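Local structure of protection of telomeres protein 1 (Schizosaccharomyces pombe, 5USB) at residues Ser2-Leu6 with Ser7-Pro11; Asn79-Lys82 with Glu83-Val87. The protein binds single-stranded telomeric DNA to protect the 3' overhang and regulates telomerase and telomere length, this chain being its Pot1pC ssDNA-binding domain. The protein carries 1 engineered substitution. All blocks are in the same frame, centred on the assembly; numbering follows the deposited sequence.

Interaction 1: residues Ser2-Leu6 with Ser7-Pro11; sequences SFSLL and SQITP
Gln8 folds its side chain back across that of Leu5, and OE1 takes the backbone N-H of Leu5 at 2.9 Å from Leu5 N, the donor tilted 34° from the plane of the Gln8 side-chain carbonyl. With chi1 at -60°, CG stands beside Gln8's own N, and the extended chain beyond it carries the amide to Leu5. There OE1 also rests 3.7 Å from Leu5 CB and 3.6 Å from Ser4 CA. The return bond runs from Gln8 N to Leu5 O (2.9 Å), so the two residues grip each other twice, once through backbone alone. A weak bond from Ile9 N to Leu6 O follows. This turn near the start of the domain construct leads into strand 14-26 of the OB fold, with Asp37 taking the N-H of Leu6 and Asn41 donating to Leu6 O. On the buried side Leu6 and Ile9 lie alongside each other, Leu6 CD2 against Ile9 CD1 at 3.6 Å. Ile9 has CG1 between its backbone N and carbonyl carbon (chi1 66°), which brings CG1 to 3.3 Å from Leu6 O and leaves CG2 to meet Ser4 CB at 3.9 Å. A water lies 3.1 Å from Ser4 OG and donates a weak bond to Gln8 O.

Interaction 2: residues Asn79-Lys82 with Glu83-Val87; sequences NYIK and EGDYV
The carboxylate of Asp85 meets the backbone N-H of Lys82 over one face: Lys82 N lies 2.9 Å from Asp85 OD2, 54° out of the carboxylate plane. The same oxygen forms a salt bridge with Lys120 of strand 117-121, whose NZ also donates to Tyr80 O and makes a cation-pi contact with the Tyr80 ring. Asp85 CG sits beside its own backbone N (chi1 -74°), and its side chain runs alongside that of Lys82, with Lys82 CB 3.7 Å from OD2. In the backbone, Asp85 N donates to Lys82 O at 3.0 Å, closing a type II beta turn with Gly84 in its third position, where phi is positive. Lys82 itself bends at chi2 and sends NZ back to a weak bond with Asn79 OD1, while Glu83 OE1 accepts from Thr24 N. Flanking the turn, Ile81 CG2 touches Val87 CG1 at 3.9 Å, and both side chains pack on Val21 where strand 86-90 of the OB fold begins. Replacing Asp85 by an alanine removes the shared acceptor, and would probably leave the Lys82 N-H without this bond and Lys120 with only Tyr80, its carbonyl and ring, of the partners described here. With a donor and a cation both at OD2, the carboxylate is likely to stay ionised, tying the turn to strand 117-121.

Both contacts are partly buried local turns bordering strands of one curled sheet, on opposite sides of the chain's centre and about 21 Å apart between centres. Both bear on strand 14-26: interaction 1 leads into it and packs on it through Leu6 and Ile9; interaction 2 opens its antiparallel neighbour, strand 86-90, and packs on it through Ile81 and Val87. Each has a buried aliphatic pair next to more exposed polar groups. In interaction 1 the side-chain acceptor is a neutral amide; in interaction 2 it is a carboxylate, also paired with Lys120 outside the two segments. By nearest atoms, interaction 2 is closer to the bound nucleic acid, about 6 Å against about 12 Å.

Interaction 1: residues Ser2-Leu6 with Ser7-Pro11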
ATOM      1  N   SER A   2      -8.935  14.517  -0.208  1.00 44.17           N
ATOM      2  CA  SER A   2      -9.046  13.988   1.153  1.00 31.92           C
ATOM      3  C   SER A   2      -8.623  12.499   1.215  1.00 26.99           C
ATOM      4  O   SER A   2      -8.353  11.918   0.233  1.00 26.10           O
ATOM      5  CB  SER A   2     -10.482  14.012   1.565  1.00 34.04           C
ATOM      6  OG  SER A   2     -11.195  13.126   0.763  1.00 46.04           O
ATOM      7  N   PHE A   3      -8.610  11.915   2.398  1.00 23.85           N
ATOM      8  CA  PHE A   3      -8.233  10.534   2.564  1.00 18.00           C
ATOM      9  C   PHE A   3      -9.376   9.565   2.321  1.00 22.63           C
ATOM     10  O   PHE A   3     -10.487   9.877   2.570  1.00 24.72           O
ATOM     11  CB  PHE A   3      -7.714  10.312   3.966  1.00 22.90           C
ATOM     12  CG  PHE A   3      -6.410  10.994   4.247  1.00 23.41           C
ATOM     13  CD1 PHE A   3      -5.260  10.517   3.770  1.00 21.11           C
ATOM     14  CD2 PHE A   3      -6.369  12.113   5.030  1.00 24.56           C
ATOM     15  CE1 PHE A   3      -4.100  11.127   4.003  1.00 19.59           C
ATOM     16  CE2 PHE A   3      -5.206  12.726   5.303  1.00 22.96           C
ATOM     17  CZ  PHE A   3      -4.062  12.243   4.776  1.00 26.86           C
ATOM     18  N   SER A   4      -9.049   8.408   1.762  1.00 16.54           N
ATOM     19  CA  SER A   4      -9.985   7.312   1.529  1.00 17.34           C
ATOM     20  C   SER A   4      -9.581   6.094   2.349  1.00 17.43           C
ATOM     21  O   SER A   4      -8.396   5.879   2.599  1.00 18.27           O
ATOM     22  CB  SER A   4      -9.964   6.874   0.066  1.00 18.05           C
ATOM     23  OG  SER A   4     -10.393   7.886  -0.804  1.00 25.88           O
ATOM     24  N   LEU A   5     -10.554   5.256   2.705  1.00 14.75           N
ATOM     25  CA  LEU A   5     -10.234   3.891   3.087  1.00 17.13           C
ATOM     26  C   LEU A   5      -9.872   3.098   1.833  1.00 13.86           C
ATOM     27  O   LEU A   5     -10.331   3.403   0.726  1.00 15.22           O
ATOM     28  CB  LEU A   5     -11.397   3.198   3.793  1.00 18.02           C
ATOM     29  CG  LEU A   5     -11.774   3.893   5.108  1.00 17.83           C
ATOM     30  CD1 LEU A   5     -12.894   3.103   5.735  1.00 21.33           C
ATOM     31  CD2 LEU A   5     -10.619   4.072   6.080  1.00 23.25           C
ATOM     32  N   LEU A   6      -9.061   2.051   2.009  1.00 15.15           N
ATOM     33  CA  LEU A   6      -8.650   1.303   0.828  1.00 12.85           C
ATOM     34  C   LEU A   6      -9.829   0.616   0.164  1.00 14.76           C
ATOM     35  O   LEU A   6      -9.804   0.363  -1.042  1.00 15.42           O
ATOM     36  CB  LEU A   6      -7.542   0.310   1.172  1.00 14.73           C
ATOM     37  CG  LEU A   6      -6.160   0.973   1.254  1.00 15.00           C
ATOM     38  CD1 LEU A   6      -5.179  -0.137   1.651  1.00 18.27           C
ATOM     39  CD2 LEU A   6      -5.738   1.658  -0.058  1.00 18.60           C
ATOM     40  N   SER A   7     -10.890   0.315   0.923  1.00 14.59           N
ATOM     41  CA  SER A   7     -12.084  -0.259   0.326  1.00 12.39           C
ATOM     42  C   SER A   7     -12.794   0.701  -0.620  1.00 18.29           C
ATOM     43  O   SER A   7     -13.615   0.251  -1.436  1.00 18.68           O
ATOM     44  CB  SER A   7     -13.042  -0.660   1.429  1.00 16.05           C
ATOM     45  OG  SER A   7     -13.430   0.499   2.140  1.00 17.51           O
ATOM     46  N   GLN A   8     -12.495   1.991  -0.528  1.00 15.44           N
ATOM     47  CA  GLN A   8     -13.154   3.027  -1.319  1.00 19.05           C
ATOM     48  C   GLN A   8     -12.371   3.414  -2.564  1.00 21.57           C
ATOM     49  O   GLN A   8     -12.907   4.146  -3.411  1.00 20.71           O
ATOM     50  CB  GLN A   8     -13.382   4.269  -0.456  1.00 19.01           C
ATOM     51  CG  GLN A   8     -14.248   4.008   0.760  1.00 17.60           C
ATOM     52  CD  GLN A   8     -14.279   5.175   1.735  1.00 25.49           C
ATOM     53  OE1 GLN A   8     -13.272   5.877   1.976  1.00 23.49           O
ATOM     54  NE2 GLN A   8     -15.462   5.393   2.319  1.00 34.09           N
ATOM     55  N   ILE A   9     -11.123   2.970  -2.708  1.00 17.84           N
ATOM     56  CA  ILE A   9     -10.374   3.425  -3.864  1.00 17.16           C
ATOM     57  C   ILE A   9     -10.782   2.631  -5.096  1.00 19.10           C
ATOM     58  O   ILE A   9     -11.219   1.482  -5.046  1.00 18.44           O
ATOM     59  CB  ILE A   9      -8.855   3.378  -3.619  1.00 19.37           C
ATOM     60  CG1 ILE A   9      -8.335   1.975  -3.453  1.00 20.85           C
ATOM     61  CG2 ILE A   9      -8.496   4.229  -2.422  1.00 18.87           C
ATOM     62  CD1 ILE A   9      -6.838   1.937  -3.504  1.00 22.59           C
ATOM     63  N   THR A  10     -10.688   3.283  -6.228  1.00 19.65           N
ATOM     64  CA  THR A  10     -11.071   2.696  -7.502  1.00 20.45           C
ATOM     65  C   THR A  10      -9.933   2.890  -8.474  1.00 20.65           C
ATOM     66  O   THR A  10      -8.994   3.647  -8.213  1.00 20.45           O
ATOM     67  CB  THR A  10     -12.348   3.355  -8.047  1.00 28.11           C
ATOM     68  OG1 THR A  10     -12.099   4.752  -8.204  1.00 29.74           O
ATOM     69  CG2 THR A  10     -13.529   3.138  -7.090  1.00 33.27           C
ATOM     70  N   PRO A  11      -9.986   2.234  -9.612  1.00 20.35           N
ATOM     71  CA  PRO A  11      -8.879   2.328 -10.563  1.00 23.35           C
ATOM     72  C   PRO A  11      -8.828   3.695 -11.216  1.00 20.63           C
ATOM     73  O   PRO A  11      -9.846   4.359 -11.392  1.00 21.42           O
ATOM     74  CB  PRO A  11      -9.208   1.239 -11.584  1.00 24.16           C
ATOM     75  CG  PRO A  11     -10.182   0.365 -10.885  1.00 23.05           C
ATOM     76  CD  PRO A  11     -10.980   1.241 -10.043  1.00 26.06           C
TER
HETATM   77  O   HOH W   1     -12.303   7.546  -3.249  1.00 43.55           O

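Interaction 2: residues Asn79-Lys82 with Glu83-Val87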
ATOM      1  N   ASN A  79      15.431   1.376   1.754  1.00 15.75           N
ATOM      2  CA  ASN A  79      16.141   0.983   2.965  1.00 18.86           C
ATOM      3  C   ASN A  79      15.621   1.760   4.163  1.00 16.46           C
ATOM      4  O   ASN A  79      16.363   2.036   5.116  1.00 20.45           O
ATOM      5  CB  ASN A  79      17.640   1.182   2.791  1.00 20.40           C
ATOM      6  CG  ASN A  79      18.444   0.244   3.647  1.00 31.87           C
ATOM      7  OD1 ASN A  79      17.883  -0.614   4.328  1.00 35.87           O
ATOM      8  ND2 ASN A  79      19.767   0.409   3.630  1.00 42.53           N
ATOM      9  N   TYR A  80      14.349   2.127   4.113  1.00 17.78           N
ATOM     10  CA  TYR A  80      13.722   2.979   5.106  1.00 16.02           C
ATOM     11  C   TYR A  80      12.372   2.433   5.566  1.00 21.68           C
ATOM     12  O   TYR A  80      12.196   2.187   6.763  1.00 19.05           O
ATOM     13  CB  TYR A  80      13.600   4.393   4.528  1.00 16.36           C
ATOM     14  CG  TYR A  80      12.909   5.371   5.403  1.00 16.78           C
ATOM     15  CD1 TYR A  80      13.219   5.493   6.759  1.00 18.08           C
ATOM     16  CD2 TYR A  80      11.966   6.223   4.881  1.00 18.20           C
ATOM     17  CE1 TYR A  80      12.569   6.407   7.562  1.00 19.87           C
ATOM     18  CE2 TYR A  80      11.314   7.135   5.692  1.00 17.63           C
ATOM     19  CZ  TYR A  80      11.637   7.232   7.010  1.00 16.92           C
ATOM     20  OH  TYR A  80      11.000   8.157   7.790  1.00 19.14           O
ATOM     21  N   ILE A  81      11.410   2.265   4.648  1.00 14.50           N
ATOM     22  CA  ILE A  81      10.104   1.710   4.995  1.00 14.10           C
ATOM     23  C   ILE A  81      10.253   0.211   5.210  1.00 16.69           C
ATOM     24  O   ILE A  81      10.780  -0.508   4.349  1.00 16.84           O
ATOM     25  CB  ILE A  81       9.069   2.001   3.898  1.00 14.66           C
ATOM     26  CG1 ILE A  81       8.943   3.464   3.625  1.00 16.17           C
ATOM     27  CG2 ILE A  81       7.694   1.394   4.272  1.00 15.97           C
ATOM     28  CD1 ILE A  81       8.471   4.282   4.805  1.00 20.67           C
ATOM     29  N   LYS A  82       9.777  -0.269   6.351  1.00 15.19           N
ATOM     30  CA  LYS A  82       9.966  -1.660   6.758  1.00 15.41           C
ATOM     31  C   LYS A  82       8.616  -2.303   7.000  1.00 12.91           C
ATOM     32  O   LYS A  82       7.623  -1.641   7.303  1.00 13.86           O
ATOM     33  CB  LYS A  82      10.765  -1.817   8.063  1.00 18.71           C
ATOM     34  CG  LYS A  82      12.133  -1.113   8.141  1.00 21.47           C
ATOM     35  CD  LYS A  82      13.091  -1.612   7.111  1.00 28.92           C
ATOM     36  CE  LYS A  82      14.382  -0.791   7.118  1.00 32.66           C
ATOM     37  NZ  LYS A  82      15.229  -1.145   5.941  1.00 31.91           N
ATOM     38  N   GLU A  83       8.601  -3.624   6.915  1.00 14.95           N
ATOM     39  CA  GLU A  83       7.422  -4.380   7.279  1.00 14.20           C
ATOM     40  C   GLU A  83       6.987  -4.040   8.706  1.00 11.51           C
ATOM     41  O   GLU A  83       7.818  -4.007   9.623  1.00 13.96           O
ATOM     42  CB  GLU A  83       7.723  -5.881   7.132  1.00 14.61           C
ATOM     43  CG  GLU A  83       7.959  -6.216   5.675  1.00 17.93           C
ATOM     44  CD  GLU A  83       8.265  -7.662   5.352  1.00 21.98           C
ATOM     45  OE1 GLU A  83       8.363  -7.986   4.132  1.00 15.75           O
ATOM     46  OE2 GLU A  83       8.384  -8.480   6.294  1.00 22.94           O
ATOM     47  N   GLY A  84       5.697  -3.813   8.872  1.00 14.31           N
ATOM     48  CA  GLY A  84       5.106  -3.432  10.145  1.00 14.70           C
ATOM     49  C   GLY A  84       4.995  -1.938  10.356  1.00 16.85           C
ATOM     50  O   GLY A  84       4.192  -1.490  11.204  1.00 18.28           O
ATOM     51  N   ASP A  85       5.730  -1.155   9.575  1.00 14.99           N
ATOM     52  CA  ASP A  85       5.594   0.287   9.643  1.00 14.21           C
ATOM     53  C   ASP A  85       4.205   0.742   9.165  1.00 16.06           C
ATOM     54  O   ASP A  85       3.511   0.074   8.380  1.00 16.26           O
ATOM     55  CB  ASP A  85       6.640   0.980   8.774  1.00 15.55           C
ATOM     56  CG  ASP A  85       8.024   0.945   9.341  1.00 20.46           C
ATOM     57  OD1 ASP A  85       8.225   0.571  10.521  1.00 20.52           O
ATOM     58  OD2 ASP A  85       8.939   1.323   8.570  1.00 21.89           O
ATOM     59  N   TYR A  86       3.801   1.917   9.645  1.00 14.57           N
ATOM     60  CA  TYR A  86       2.631   2.602   9.134  1.00 14.59           C
ATOM     61  C   TYR A  86       3.074   3.694   8.185  1.00 14.21           C
ATOM     62  O   TYR A  86       4.129   4.307   8.383  1.00 15.51           O
ATOM     63  CB  TYR A  86       1.803   3.189  10.279  1.00 18.21           C
ATOM     64  CG  TYR A  86       1.289   2.151  11.224  1.00 19.02           C
ATOM     65  CD1 TYR A  86       0.082   1.543  10.996  1.00 17.49           C
ATOM     66  CD2 TYR A  86       2.016   1.778  12.332  1.00 20.83           C
ATOM     67  CE1 TYR A  86      -0.407   0.580  11.851  1.00 19.97           C
ATOM     68  CE2 TYR A  86       1.555   0.807  13.181  1.00 22.71           C
ATOM     69  CZ  TYR A  86       0.331   0.223  12.943  1.00 23.64           C
ATOM     70  OH  TYR A  86      -0.155  -0.752  13.815  1.00 26.96           O
ATOM     71  N   VAL A  87       2.320   3.870   7.117  1.00 12.12           N
ATOM     72  CA  VAL A  87       2.638   4.851   6.096  1.00 11.93           C
ATOM     73  C   VAL A  87       1.394   5.686   5.792  1.00 15.05           C
ATOM     74  O   VAL A  87       0.252   5.250   5.971  1.00 13.90           O
ATOM     75  CB  VAL A  87       3.210   4.231   4.800  1.00 12.75           C
ATOM     76  CG1 VAL A  87       4.559   3.542   5.039  1.00 14.59           C
ATOM     77  CG2 VAL A  87       2.259   3.251   4.183  1.00 16.34           C
TER